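Local coordinates for protein beta-galactosidase/beta-glucuronidase (Faecalibacterium prausnitzii L2-6, PDB 6MVF) that binds flavin mononucleotide and is a family 2 glycoside hydrolase, most likely a beta-glucuronidase of the human gut microbiome, at residues E32-R37 and Y73-K78; R88-V93 and R120-D125; V102-T107 and N132-E137. One frame throughout, in Å; residues are numbered along the deposited sequence.

Contact 1. Residues E32-R37 and Y73-K78; sequences EGWTLR and YSRTFK
The aliphatic part of Arg75 lies over one face of the Trp34 indole. CG of Arg75 is 3.5 Å from the centroid of the six-membered ring of Trp34 and 4° off its normal, which identifies a CH-pi contact; CD of Arg75 follows nearer the rim, 3.4 Å from Trp34 CE2. The guanidinium does not lie flat on the indole, since their planes are 73° apart. A bend at chi3 (-95°) carries it past the ring and back to its own strand, where NE and NH2 both donate to the backbone oxygen of Thr76. Arg75 NE, 2.8 Å from Thr76 O, approaches from above the carbonyl plane, whereas NH2 approaches within it. This double grip limits rotation of the guanidinium and leaves NH1 directed at a water, which also accepts from Glu32 N and donates to Glu32 OE1.

The two strands are neighbours in an antiparallel sheet of the sugar-binding domain of family 2 glycoside hydrolases, a jelly-roll-like beta-sandwich. Thr35 and Ser74 form the hydrogen-bonded pair, with Thr35 N 2.9 Å from Ser74 O, and Leu36 and Tyr73 form the next, non-hydrogen-bonded pair.

In that second pair, Leu36 CD1 stands 3.8 Å from the centroid of the Tyr73 ring, above its centre, so that all six ring carbons are nearly equidistant from the methyl. The Tyr73 and Trp34 side chains cross at about a right angle, but the touching atom is Tyr73 CB, not its ring, 3.5 Å from Trp34 CE3. Their polar ends are directed to other partners, Trp34 NE1 to Leu30 O and Tyr73 OH to His52 ND1. At the end of the pairing, the extended chain of Arg37 brings NH1 to 3.6 Å from Ser74 OG, which lies at the edge of the guanidinium.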
loop_
_atom_site.group_PDB
_atom_site.type_symbol
_atom_site.label_atom_id
_atom_site.label_comp_id
_atom_site.label_asym_id
_atom_site.label_seq_id
_atom_site.Cartn_x
_atom_site.Cartn_y
_atom_site.Cartn_z
ATOM N N GLU A 32 -20.651 -8.387 -5.029
ATOM C CA GLU A 32 -20.730 -9.428 -4.016
ATOM C C GLU A 32 -22.170 -9.861 -3.761
ATOM O O GLU A 32 -23.122 -9.136 -4.047
ATOM C CB GLU A 32 -20.102 -8.944 -2.712
ATOM C CG GLU A 32 -18.601 -8.845 -2.779
ATOM C CD GLU A 32 -18.063 -7.747 -1.894
ATOM O OE1 GLU A 32 -18.854 -6.846 -1.509
ATOM O OE2 GLU A 32 -16.847 -7.785 -1.584
ATOM N N GLY A 33 -22.312 -11.070 -3.222
ATOM C CA GLY A 33 -23.572 -11.488 -2.627
ATOM C C GLY A 33 -24.648 -11.985 -3.568
ATOM O O GLY A 33 -25.839 -11.751 -3.326
ATOM N N TRP A 34 -24.272 -12.691 -4.624
ATOM C CA TRP A 34 -25.219 -13.113 -5.640
ATOM C C TRP A 34 -25.505 -14.598 -5.499
ATOM O O TRP A 34 -24.625 -15.391 -5.143
ATOM C CB TRP A 34 -24.693 -12.834 -7.061
ATOM C CG TRP A 34 -24.490 -11.391 -7.377
ATOM C CD1 TRP A 34 -23.394 -10.627 -7.072
ATOM C CD2 TRP A 34 -25.400 -10.526 -8.069
ATOM N NE1 TRP A 34 -23.569 -9.347 -7.535
ATOM C CE2 TRP A 34 -24.789 -9.258 -8.154
ATOM C CE3 TRP A 34 -26.663 -10.704 -8.638
ATOM C CZ2 TRP A 34 -25.402 -8.175 -8.781
ATOM C CZ3 TRP A 34 -27.275 -9.624 -9.259
ATOM C CH2 TRP A 34 -26.644 -8.378 -9.326
ATOM N N THR A 35 -26.742 -14.967 -5.801
ATOM C CA THR A 35 -27.103 -16.353 -6.032
ATOM C C THR A 35 -27.418 -16.533 -7.503
ATOM O O THR A 35 -28.177 -15.744 -8.078
ATOM C CB THR A 35 -28.298 -16.757 -5.178
ATOM O OG1 THR A 35 -28.001 -16.431 -3.827
ATOM C CG2 THR A 35 -28.536 -18.254 -5.277
ATOM N N LEU A 36 -26.811 -17.548 -8.108
ATOM C CA LEU A 36 -27.077 -17.925 -9.489
ATOM C C LEU A 36 -27.959 -19.165 -9.497
ATOM O O LEU A 36 -27.551 -20.217 -8.995
ATOM C CB LEU A 36 -25.779 -18.204 -10.238
ATOM C CG LEU A 36 -25.958 -18.655 -11.679
ATOM C CD1 LEU A 36 -26.720 -17.602 -12.451
ATOM C CD2 LEU A 36 -24.619 -18.901 -12.304
ATOM N N ARG A 37 -29.163 -19.037 -10.048
ATOM C CA ARG A 37 -30.051 -20.170 -10.278
ATOM C C ARG A 37 -30.170 -20.436 -11.773
ATOM O O ARG A 37 -29.910 -19.560 -12.608
ATOM C CB ARG A 37 -31.446 -19.934 -9.684
ATOM C CG ARG A 37 -31.459 -19.779 -8.190
ATOM C CD ARG A 37 -32.837 -19.411 -7.700
ATOM N NE ARG A 37 -32.867 -19.313 -6.249
ATOM C CZ ARG A 37 -32.834 -18.169 -5.581
ATOM N NH1 ARG A 37 -32.778 -17.029 -6.244
ATOM N NH2 ARG A 37 -32.853 -18.162 -4.255
ATOM N N TYR A 73 -29.269 -14.329 -11.976
ATOM C CA TYR A 73 -28.512 -13.800 -10.849
ATOM C C TYR A 73 -29.453 -12.947 -10.015
ATOM O O TYR A 73 -30.310 -12.247 -10.560
ATOM C CB TYR A 73 -27.316 -12.932 -11.305
ATOM C CG TYR A 73 -26.209 -13.611 -12.128
ATOM C CD1 TYR A 73 -26.312 -13.751 -13.513
ATOM C CD2 TYR A 73 -25.046 -14.061 -11.515
ATOM C CE1 TYR A 73 -25.303 -14.340 -14.259
ATOM C CE2 TYR A 73 -24.031 -14.653 -12.246
ATOM C CZ TYR A 73 -24.161 -14.796 -13.623
ATOM O OH TYR A 73 -23.129 -15.393 -14.335
ATOM N N SER A 74 -29.284 -12.985 -8.696
ATOM C CA SER A 74 -30.068 -12.099 -7.850
ATOM C C SER A 74 -29.309 -11.813 -6.567
ATOM O O SER A 74 -28.551 -12.655 -6.076
ATOM C CB SER A 74 -31.453 -12.678 -7.526
ATOM O OG SER A 74 -31.336 -13.746 -6.613
ATOM N N ARG A 75 -29.523 -10.609 -6.037
ATOM C CA ARG A 75 -28.929 -10.175 -4.779
ATOM C C ARG A 75 -29.781 -9.056 -4.203
ATOM O O ARG A 75 -30.703 -8.555 -4.849
ATOM C CB ARG A 75 -27.484 -9.705 -4.963
ATOM C CG ARG A 75 -27.347 -8.339 -5.601
ATOM C CD ARG A 75 -25.966 -7.778 -5.321
ATOM N NE ARG A 75 -25.986 -6.916 -4.145
ATOM C CZ ARG A 75 -24.908 -6.412 -3.558
ATOM N NH1 ARG A 75 -23.699 -6.680 -4.015
ATOM N NH2 ARG A 75 -25.046 -5.636 -2.504
ATOM N N THR A 76 -29.444 -8.653 -2.978
ATOM C CA THR A 76 -30.124 -7.576 -2.270
ATOM C C THR A 76 -29.234 -6.337 -2.211
ATOM O O THR A 76 -28.006 -6.441 -2.239
ATOM C CB THR A 76 -30.522 -8.058 -0.875
ATOM O OG1 THR A 76 -31.553 -9.034 -1.032
ATOM C CG2 THR A 76 -31.038 -6.918 0.012
ATOM N N PHE A 77 -29.852 -5.153 -2.196
ATOM C CA PHE A 77 -29.090 -3.913 -2.079
ATOM C C PHE A 77 -29.907 -2.874 -1.321
ATOM O O PHE A 77 -31.141 -2.923 -1.300
ATOM C CB PHE A 77 -28.637 -3.369 -3.453
ATOM C CG PHE A 77 -29.755 -2.861 -4.342
ATOM C CD1 PHE A 77 -30.449 -3.717 -5.184
ATOM C CD2 PHE A 77 -30.071 -1.512 -4.382
ATOM C CE1 PHE A 77 -31.454 -3.234 -6.025
ATOM C CE2 PHE A 77 -31.085 -1.035 -5.228
ATOM C CZ PHE A 77 -31.762 -1.894 -6.046
ATOM N N LYS A 78 -29.200 -1.954 -0.668
ATOM C CA LYS A 78 -29.846 -0.849 0.021
ATOM C C LYS A 78 -29.977 0.316 -0.940
ATOM O O LYS A 78 -29.091 0.555 -1.763
ATOM C CB LYS A 78 -29.060 -0.419 1.262
ATOM C CG LYS A 78 -28.901 -1.521 2.286
ATOM C CD LYS A 78 -29.331 -1.065 3.681
ATOM C CE LYS A 78 -30.054 -2.177 4.452
ATOM N NZ LYS A 78 -29.293 -3.466 4.430
HETATM O O HOH W 1 -20.723 -5.686 -3.538
#

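Contact 2. Residues R88-V93 and R120-D125; sequences RVYVEV and RADITD
Tyr90 and Asp122, Val91 and Ala121, and Glu92 and Arg120 pair in antiparallel fashion at one side of the beta-sandwich of the sugar-binding domain. In the central, hydrogen-bonded pair, Val91 N is 3.0 Å from Ala121 O, and Ala121 N returns the bond to Val91 O. Past Asp122 the second chain leaves regular strand geometry, yet Ile123 N still donates to Val89 O, and Val89 N to Thr124 OG1, at 2.9 Å.

Two salt bridges occupy the face of Tyr90, Glu92 and Asp122. Bends at chi2 and chi3 bring the Arg88 guanidinium to Asp122 OD2, 2.8 Å from Arg88 NH2 and 3.2 Å from its NE. Both come from the syn side but out of the carboxylate plane, NE more than NH2; OD2 lies in the guanidinium plane, and the two planes are 83° apart. Asp122 OD1 accepts from Thr124 N in an Asx turn. Replacing Asp122 by alanine is likely to cost Arg88 its salt-bridge partner, with Asp125 near but beyond salt-bridge distance, and to free the turn that presents Thr124 to Val89. At the other end, Arg120 NE points at the anti lone pair of Glu92 OE1, 2.6 Å away, in a nearly straight bond (177°). NH1 and NH2 of Arg120 reach Leu175 O and Gly180 O, and its side chain is about 7 Å from the bound FMN.

Asp122 also lies over the Tyr90 ring: its CA makes a CH-pi contact 3.9 Å from the Tyr90 centroid, and its carboxylate stacks with the planes 19° apart. Tyr90 OH bonds to Asp176 OD2.

Apolar contacts lie on the face of Val91 and Ala121, toward the facing sheet, with Ile123 reaching two valines: its CG1 touches Val89 CG1, and its CG2 is 3.7 Å from Val91 CG1.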
loop_
_atom_site.group_PDB
_atom_site.type_symbol
_atom_site.label_atom_id
_atom_site.label_comp_id
_atom_site.label_asym_id
_atom_site.label_seq_id
_atom_site.Cartn_x
_atom_site.Cartn_y
_atom_site.Cartn_z
ATOM N N ARG A 88 -31.566 10.172 -7.776
ATOM C CA ARG A 88 -31.858 9.157 -8.772
ATOM C C ARG A 88 -30.920 7.976 -8.569
ATOM O O ARG A 88 -29.804 8.124 -8.060
ATOM C CB ARG A 88 -31.731 9.732 -10.187
ATOM C CG ARG A 88 -32.483 11.050 -10.325
ATOM C CD ARG A 88 -33.036 11.281 -11.710
ATOM N NE ARG A 88 -33.949 10.225 -12.146
ATOM C CZ ARG A 88 -35.184 10.068 -11.684
ATOM N NH1 ARG A 88 -35.651 10.883 -10.753
ATOM N NH2 ARG A 88 -35.947 9.099 -12.157
ATOM N N VAL A 89 -31.409 6.794 -8.933
ATOM C CA VAL A 89 -30.682 5.547 -8.757
ATOM C C VAL A 89 -30.619 4.841 -10.097
ATOM O O VAL A 89 -31.635 4.721 -10.790
ATOM C CB VAL A 89 -31.346 4.643 -7.705
ATOM C CG1 VAL A 89 -30.511 3.368 -7.492
ATOM C CG2 VAL A 89 -31.574 5.435 -6.400
ATOM N N TYR A 90 -29.427 4.388 -10.468
ATOM C CA TYR A 90 -29.203 3.692 -11.723
ATOM C C TYR A 90 -28.478 2.388 -11.433
ATOM O O TYR A 90 -27.594 2.346 -10.575
ATOM C CB TYR A 90 -28.369 4.547 -12.694
ATOM C CG TYR A 90 -29.131 5.602 -13.475
ATOM C CD1 TYR A 90 -29.491 6.826 -12.896
ATOM C CD2 TYR A 90 -29.454 5.394 -14.810
ATOM C CE1 TYR A 90 -30.187 7.796 -13.638
ATOM C CE2 TYR A 90 -30.131 6.360 -15.556
ATOM C CZ TYR A 90 -30.497 7.549 -14.977
ATOM O OH TYR A 90 -31.177 8.474 -15.745
ATOM N N VAL A 91 -28.851 1.323 -12.136
ATOM C CA VAL A 91 -28.053 0.100 -12.144
ATOM C C VAL A 91 -27.250 0.088 -13.434
ATOM O O VAL A 91 -27.767 0.430 -14.503
ATOM C CB VAL A 91 -28.901 -1.182 -11.989
ATOM C CG1 VAL A 91 -29.961 -1.279 -13.050
ATOM C CG2 VAL A 91 -28.016 -2.387 -12.066
ATOM N N GLU A 92 -25.967 -0.252 -13.323
ATOM C CA GLU A 92 -25.050 -0.282 -14.455
ATOM C C GLU A 92 -24.466 -1.686 -14.566
ATOM O O GLU A 92 -23.735 -2.130 -13.677
ATOM C CB GLU A 92 -23.963 0.770 -14.278
ATOM C CG GLU A 92 -22.794 0.650 -15.220
ATOM C CD GLU A 92 -21.783 1.771 -15.023
ATOM O OE1 GLU A 92 -21.959 2.850 -15.657
ATOM O OE2 GLU A 92 -20.820 1.577 -14.228
ATOM N N VAL A 93 -24.810 -2.389 -15.648
ATOM C CA VAL A 93 -24.238 -3.692 -15.987
ATOM C C VAL A 93 -23.109 -3.458 -16.983
ATOM O O VAL A 93 -23.323 -2.840 -18.035
ATOM C CB VAL A 93 -25.297 -4.636 -16.580
ATOM C CG1 VAL A 93 -24.665 -5.970 -16.983
ATOM C CG2 VAL A 93 -26.460 -4.842 -15.599
ATOM N N ARG A 120 -27.297 0.615 -18.935
ATOM C CA ARG A 120 -27.774 1.162 -17.666
ATOM C C ARG A 120 -29.292 1.253 -17.661
ATOM O O ARG A 120 -29.950 1.169 -18.705
ATOM C CB ARG A 120 -27.190 2.551 -17.375
ATOM C CG ARG A 120 -25.704 2.614 -17.494
ATOM C CD ARG A 120 -25.159 3.882 -16.888
ATOM N NE ARG A 120 -23.743 4.037 -17.206
ATOM C CZ ARG A 120 -23.275 4.773 -18.211
ATOM N NH1 ARG A 120 -24.110 5.454 -19.006
ATOM N NH2 ARG A 120 -21.966 4.832 -18.409
ATOM N N ALA A 121 -29.836 1.457 -16.458
ATOM C CA ALA A 121 -31.277 1.558 -16.256
ATOM C C ALA A 121 -31.575 2.448 -15.054
ATOM O O ALA A 121 -31.002 2.251 -13.976
ATOM C CB ALA A 121 -31.899 0.172 -16.059
ATOM N N ASP A 122 -32.460 3.431 -15.246
ATOM C CA ASP A 122 -32.934 4.301 -14.167
ATOM C C ASP A 122 -33.942 3.514 -13.321
ATOM O O ASP A 122 -35.098 3.350 -13.695
ATOM C CB ASP A 122 -33.532 5.572 -14.764
ATOM C CG ASP A 122 -34.014 6.578 -13.710
ATOM O OD1 ASP A 122 -33.961 6.283 -12.496
ATOM O OD2 ASP A 122 -34.452 7.688 -14.114
ATOM N N ILE A 123 -33.515 3.013 -12.170
ATOM C CA ILE A 123 -34.390 2.221 -11.320
ATOM C C ILE A 123 -34.904 3.030 -10.134
ATOM O O ILE A 123 -35.330 2.449 -9.141
ATOM C CB ILE A 123 -33.707 0.931 -10.845
ATOM C CG1 ILE A 123 -32.536 1.266 -9.927
ATOM C CG2 ILE A 123 -33.224 0.131 -12.036
ATOM C CD1 ILE A 123 -32.138 0.136 -9.032
ATOM N N THR A 124 -34.876 4.364 -10.233
ATOM C CA THR A 124 -35.269 5.244 -9.132
ATOM C C THR A 124 -36.633 4.858 -8.568
ATOM O O THR A 124 -36.775 4.571 -7.370
ATOM C CB THR A 124 -35.302 6.707 -9.614
ATOM O OG1 THR A 124 -34.027 7.079 -10.146
ATOM C CG2 THR A 124 -35.678 7.654 -8.470
ATOM N N ASP A 125 -37.646 4.848 -9.440
ATOM C CA ASP A 125 -39.037 4.612 -9.079
ATOM C C ASP A 125 -39.349 3.151 -8.740
ATOM O O ASP A 125 -40.429 2.881 -8.210
ATOM C CB ASP A 125 -39.939 5.101 -10.217
ATOM C CG ASP A 125 -39.769 6.605 -10.499
ATOM O OD1 ASP A 125 -39.681 7.407 -9.529
ATOM O OD2 ASP A 125 -39.705 6.979 -11.696
#

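Contact 3. Residues V102-T107 and N132-E137; sequences VKVNGT and NELTIE
Val102 to Val104 run antiparallel to Leu134 to Ile136, their segment axes 164° apart, with Lys103 and Thr135 as the hydrogen-bonded pair, Lys103 N 2.6 Å from Thr135 O, and Asn105 N bonded to Glu133 O just where the chain enters a type I' turn.

The amide of Asn105 then stands in for strand backbone. Its OD1 accepts from Glu133 N at 2.8 Å, and its ND2 donates to Asn132 OD1 at 2.9 Å, the latter lying close to the Asn105 amide plane. Both ends of the group are engaged, which fixes its rotation; ND2 also reaches Leu126 O, and Asn132 ND2 bonds to Arg128 O. A water links Gly106 N to Thr135 OG1.

On the face of Lys103 and Thr135, Lys103, bent at its last torsion, brings NZ to 2.9 Å from Glu137 OE1 in a salt bridge whose hydrogen bond is weak. On the face of Val102, Val104, Leu134 and Ile136, Leu134 CD1 touches Val102 CG1 at 3.8 Å and, more loosely, Val104 CG2. With Asn105-Gly106 at its middle positions, the turn makes strands 99-104 and 107-113 a type I' beta hairpin at the sandwich sheet's edge, flanked by strand 131-139.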
loop_
_atom_site.group_PDB
_atom_site.type_symbol
_atom_site.label_atom_id
_atom_site.label_comp_id
_atom_site.label_asym_id
_atom_site.label_seq_id
_atom_site.Cartn_x
_atom_site.Cartn_y
_atom_site.Cartn_z
ATOM N N VAL A 102 -33.231 -6.988 -16.634
ATOM C CA VAL A 102 -32.994 -6.513 -15.273
ATOM C C VAL A 102 -34.340 -6.250 -14.607
ATOM O O VAL A 102 -35.186 -5.536 -15.157
ATOM C CB VAL A 102 -32.102 -5.254 -15.252
ATOM C CG1 VAL A 102 -31.801 -4.821 -13.807
ATOM C CG2 VAL A 102 -30.798 -5.504 -15.992
ATOM N N LYS A 103 -34.537 -6.818 -13.420
ATOM C CA LYS A 103 -35.729 -6.568 -12.615
ATOM C C LYS A 103 -35.326 -6.037 -11.249
ATOM O O LYS A 103 -34.412 -6.574 -10.610
ATOM C CB LYS A 103 -36.572 -7.832 -12.429
ATOM C CG LYS A 103 -37.420 -8.232 -13.607
ATOM C CD LYS A 103 -37.970 -9.629 -13.367
ATOM C CE LYS A 103 -38.699 -10.168 -14.582
ATOM N NZ LYS A 103 -38.370 -11.599 -14.823
ATOM N N VAL A 104 -36.018 -4.996 -10.796
ATOM C CA VAL A 104 -35.887 -4.501 -9.433
ATOM C C VAL A 104 -37.217 -4.734 -8.725
ATOM O O VAL A 104 -38.269 -4.284 -9.200
ATOM C CB VAL A 104 -35.483 -3.022 -9.396
ATOM C CG1 VAL A 104 -35.435 -2.527 -7.959
ATOM C CG2 VAL A 104 -34.138 -2.842 -10.068
ATOM N N ASN A 105 -37.169 -5.454 -7.596
ATOM C CA ASN A 105 -38.358 -5.755 -6.803
ATOM C C ASN A 105 -39.502 -6.267 -7.681
ATOM O O ASN A 105 -40.651 -5.847 -7.553
ATOM C CB ASN A 105 -38.799 -4.527 -6.003
ATOM C CG ASN A 105 -37.763 -4.063 -4.994
ATOM O OD1 ASN A 105 -37.091 -4.869 -4.328
ATOM N ND2 ASN A 105 -37.639 -2.746 -4.864
ATOM N N GLY A 106 -39.180 -7.145 -8.625
ATOM C CA GLY A 106 -40.184 -7.794 -9.438
ATOM C C GLY A 106 -40.429 -7.174 -10.801
ATOM O O GLY A 106 -40.761 -7.903 -11.742
ATOM N N THR A 107 -40.263 -5.858 -10.937
ATOM C CA THR A 107 -40.615 -5.146 -12.166
ATOM C C THR A 107 -39.424 -5.031 -13.117
ATOM O O THR A 107 -38.303 -4.738 -12.687
ATOM C CB THR A 107 -41.131 -3.750 -11.811
ATOM O OG1 THR A 107 -42.292 -3.869 -10.979
ATOM C CG2 THR A 107 -41.464 -2.953 -13.059
ATOM N N ASN A 132 -33.692 -3.813 -1.166
ATOM C CA ASN A 132 -34.374 -4.036 -2.431
ATOM C C ASN A 132 -33.832 -5.333 -3.019
ATOM O O ASN A 132 -32.796 -5.834 -2.582
ATOM C CB ASN A 132 -34.171 -2.860 -3.415
ATOM C CG ASN A 132 -34.772 -1.560 -2.912
ATOM O OD1 ASN A 132 -35.767 -1.065 -3.452
ATOM N ND2 ASN A 132 -34.170 -0.997 -1.868
ATOM N N GLU A 133 -34.533 -5.890 -4.003
ATOM C CA GLU A 133 -34.051 -7.077 -4.708
ATOM C C GLU A 133 -33.730 -6.752 -6.164
ATOM O O GLU A 133 -34.536 -6.136 -6.869
ATOM C CB GLU A 133 -35.061 -8.223 -4.626
ATOM C CG GLU A 133 -34.688 -9.272 -3.564
ATOM C CD GLU A 133 -33.643 -10.300 -4.050
ATOM O OE1 GLU A 133 -33.706 -10.732 -5.230
ATOM O OE2 GLU A 133 -32.758 -10.686 -3.242
ATOM N N LEU A 134 -32.545 -7.165 -6.599
ATOM C CA LEU A 134 -32.063 -6.977 -7.961
ATOM C C LEU A 134 -31.962 -8.335 -8.647
ATOM O O LEU A 134 -31.310 -9.251 -8.123
ATOM C CB LEU A 134 -30.701 -6.272 -7.949
ATOM C CG LEU A 134 -29.910 -6.049 -9.237
ATOM C CD1 LEU A 134 -30.742 -5.259 -10.193
ATOM C CD2 LEU A 134 -28.591 -5.318 -8.947
ATOM N N THR A 135 -32.608 -8.458 -9.813
ATOM C CA THR A 135 -32.686 -9.712 -10.565
ATOM C C THR A 135 -32.227 -9.463 -11.996
ATOM O O THR A 135 -32.778 -8.593 -12.677
ATOM C CB THR A 135 -34.119 -10.269 -10.550
ATOM O OG1 THR A 135 -34.538 -10.473 -9.192
ATOM C CG2 THR A 135 -34.204 -11.593 -11.287
ATOM N N ILE A 136 -31.221 -10.212 -12.450
ATOM C CA ILE A 136 -30.716 -10.106 -13.821
ATOM C C ILE A 136 -30.786 -11.485 -14.473
ATOM O O ILE A 136 -30.005 -12.387 -14.138
ATOM C CB ILE A 136 -29.288 -9.551 -13.883
ATOM C CG1 ILE A 136 -29.184 -8.233 -13.113
ATOM C CG2 ILE A 136 -28.865 -9.356 -15.346
ATOM C CD1 ILE A 136 -27.754 -7.850 -12.705
ATOM N N GLU A 137 -31.718 -11.646 -15.408
ATOM C CA GLU A 137 -31.778 -12.838 -16.240
ATOM C C GLU A 137 -30.807 -12.675 -17.393
ATOM O O GLU A 137 -30.866 -11.678 -18.113
ATOM C CB GLU A 137 -33.191 -13.053 -16.781
ATOM C CG GLU A 137 -34.151 -13.702 -15.805
ATOM C CD GLU A 137 -35.523 -13.996 -16.417
ATOM O OE1 GLU A 137 -36.537 -13.727 -15.723
ATOM O OE2 GLU A 137 -35.575 -14.495 -17.577
HETATM O O HOH W 2 -36.416 -8.360 -8.429
#

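From the N terminus, contact 1 comes first: it joins 32-37 to 73-78 and closes a 35-residue connection before either other contact opens. Contacts 2 and 3 cross, because 102-107 lies between the two segments of contact 2 and 120-125 between those of contact 3. Contacts 1 and 3 belong to one six-stranded sheet, where strands 70-78 and 131-139 are neighbours and Arg75 O probably accepts from Leu134 N. Contact 2 lies in the facing four-stranded sheet. The interlayer packing includes Ile123 against Phe77 and Val104, and Val91 against Val102, so the crossing contacts tie both layers of the sugar-binding domain together.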